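Local coordinates for CBS domain-containing protein (Listeria monocytogenes, PDB 6XNU), which binds the second messenger c-di-AMP and helps control (p)ppGpp and c-di-AMP homeostasis, at residues G72-A76 / A77-D81. Sequence-based numbering, arbitrary orientation.
Sequences GLISA and AMITD
Ser-75 and Met-78 meet at the N-cap where strand 70-75 of a CBS domain passes directly, without an intervening loop, into helix 76-82. The Ser-75 hydroxyl is tucked between its own backbone N and carbonyl carbon (chi1 69°), a rotamer that places OG where it accepts a bond from Met-78 N at 3.2 Å, close to straight at 163°. Ser-75 O in turn accepts from Ile-79 N, so the cap residue holds two successive N-H groups. Met-78 sends its extended chain back along the strand: CG passes 3.3 Å from Ser-75 OG, and SD comes to rest 3.5 Å from Leu-73 O. Ile-74 and Ile-79 pack at about a right angle, with Ile-74 CD1 3.7 Å from Ile-79 CG1; Ile-74 CG1 lies anti to its amide N (chi1 -166°), which brings CD1 to this meeting point. Beyond the pair, Ile-79 continues onto helix 46-56 and Ile-74 onto helix 99-102. Ala-76 packs on Ala-76 of the second subunit. Within the same chain, Ala-76 O is gripped twice by Thr-80, whose N (2.9 Å) and OG1 (3.0 Å) arrive from opposite faces of the carbonyl plane.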
ATOM      1  N   GLY A  72       4.482   1.659 -16.709  1.00 27.15           N
ATOM      2  CA  GLY A  72       4.163   2.571 -15.626  1.00 27.90           C
ATOM      3  C   GLY A  72       3.561   1.834 -14.452  1.00 27.31           C
ATOM      4  O   GLY A  72       3.369   0.615 -14.481  1.00 25.39           O
ATOM      5  N   LEU A  73       3.284   2.609 -13.408  1.00 25.55           N
ATOM      6  CA  LEU A  73       2.651   2.141 -12.183  1.00 23.32           C
ATOM      7  C   LEU A  73       1.481   3.060 -11.898  1.00 26.31           C
ATOM      8  O   LEU A  73       1.574   4.271 -12.123  1.00 27.48           O
ATOM      9  CB  LEU A  73       3.627   2.153 -11.003  1.00 23.30           C
ATOM     10  CG  LEU A  73       4.859   1.246 -11.089  1.00 25.71           C
ATOM     11  CD1 LEU A  73       5.821   1.556  -9.958  1.00 31.05           C
ATOM     12  CD2 LEU A  73       4.418  -0.209 -11.052  1.00 28.06           C
ATOM     13  N   ILE A  74       0.371   2.489 -11.432  1.00 24.00           N
ATOM     14  CA  ILE A  74      -0.828   3.279 -11.188  1.00 22.72           C
ATOM     15  C   ILE A  74      -1.473   2.860  -9.871  1.00 25.50           C
ATOM     16  O   ILE A  74      -1.440   1.690  -9.477  1.00 25.47           O
ATOM     17  CB  ILE A  74      -1.826   3.179 -12.371  1.00 23.86           C
ATOM     18  CG1 ILE A  74      -2.914   4.252 -12.275  1.00 26.09           C
ATOM     19  CG2 ILE A  74      -2.433   1.781 -12.465  1.00 26.93           C
ATOM     20  CD1 ILE A  74      -3.786   4.323 -13.533  1.00 26.11           C
ATOM     21  N   SER A  75      -2.053   3.844  -9.187  1.00 22.90           N
ATOM     22  CA  SER A  75      -2.728   3.637  -7.914  1.00 22.58           C
ATOM     23  C   SER A  75      -4.052   4.385  -7.912  1.00 23.74           C
ATOM     24  O   SER A  75      -4.305   5.256  -8.743  1.00 25.46           O
ATOM     25  CB  SER A  75      -1.882   4.133  -6.746  1.00 27.34           C
ATOM     26  OG  SER A  75      -1.810   5.551  -6.776  1.00 25.65           O
ATOM     27  N   ALA A  76      -4.893   4.055  -6.929  1.00 23.09           N
ATOM     28  CA  ALA A  76      -6.145   4.783  -6.764  1.00 23.36           C
ATOM     29  C   ALA A  76      -5.912   6.259  -6.467  1.00 23.81           C
ATOM     30  O   ALA A  76      -6.697   7.108  -6.912  1.00 26.39           O
ATOM     31  CB  ALA A  76      -6.982   4.153  -5.652  1.00 24.43           C
ATOM     32  N   ALA A  77      -4.846   6.593  -5.732  1.00 24.22           N
ATOM     33  CA  ALA A  77      -4.598   7.997  -5.416  1.00 27.62           C
ATOM     34  C   ALA A  77      -4.250   8.784  -6.672  1.00 24.77           C
ATOM     35  O   ALA A  77      -4.692   9.924  -6.837  1.00 28.19           O
ATOM     36  CB  ALA A  77      -3.483   8.127  -4.382  1.00 25.79           C
ATOM     37  N   MET A  78      -3.481   8.182  -7.581  1.00 23.81           N
ATOM     38  CA  MET A  78      -3.156   8.863  -8.831  1.00 26.46           C
ATOM     39  C   MET A  78      -4.405   9.107  -9.659  1.00 26.95           C
ATOM     40  O   MET A  78      -4.565  10.170 -10.273  1.00 29.61           O
ATOM     41  CB  MET A  78      -2.164   8.030  -9.640  1.00 26.04           C
ATOM     42  CG  MET A  78      -0.830   7.805  -9.003  1.00 27.22           C
ATOM     43  SD  MET A  78       0.133   6.714 -10.076  1.00 28.14           S
ATOM     44  CE  MET A  78       1.232   5.960  -8.881  1.00 30.10           C
ATOM     45  N   ILE A  79      -5.300   8.122  -9.690  1.00 25.36           N
ATOM     46  CA  ILE A  79      -6.530   8.236 -10.465  1.00 25.47           C
ATOM     47  C   ILE A  79      -7.439   9.307  -9.873  1.00 29.14           C
ATOM     48  O   ILE A  79      -7.949  10.179 -10.588  1.00 31.66           O
ATOM     49  CB  ILE A  79      -7.229   6.864 -10.519  1.00 28.46           C
ATOM     50  CG1 ILE A  79      -6.433   5.894 -11.396  1.00 30.43           C
ATOM     51  CG2 ILE A  79      -8.679   7.003 -10.943  1.00 29.85           C
ATOM     52  CD1 ILE A  79      -6.868   4.454 -11.243  1.00 31.31           C
ATOM     53  N   THR A  80      -7.651   9.262  -8.556  1.00 25.90           N
ATOM     54  CA  THR A  80      -8.608  10.181  -7.938  1.00 25.84           C
ATOM     55  C   THR A  80      -8.086  11.613  -7.949  1.00 28.53           C
ATOM     56  O   THR A  80      -8.865  12.562  -8.105  1.00 31.30           O
ATOM     57  CB  THR A  80      -8.925   9.734  -6.512  1.00 28.84           C
ATOM     58  OG1 THR A  80      -9.371   8.374  -6.536  1.00 31.31           O
ATOM     59  CG2 THR A  80     -10.022  10.605  -5.914  1.00 30.24           C
ATOM     60  N   ASP A  81      -6.776  11.791  -7.766  1.00 29.92           N
ATOM     61  CA  ASP A  81      -6.201  13.128  -7.860  1.00 33.80           C
ATOM     62  C   ASP A  81      -6.497  13.750  -9.220  1.00 37.53           C
ATOM     63  O   ASP A  81      -6.805  14.944  -9.314  1.00 37.95           O
ATOM     64  CB  ASP A  81      -4.696  13.067  -7.607  1.00 34.68           C
ATOM     65  CG  ASP A  81      -4.001  14.377  -7.911  1.00 44.02           C
ATOM     66  OD1 ASP A  81      -3.906  15.228  -7.005  1.00 48.01           O
ATOM     67  OD2 ASP A  81      -3.552  14.557  -9.063  1.00 49.19           O
TER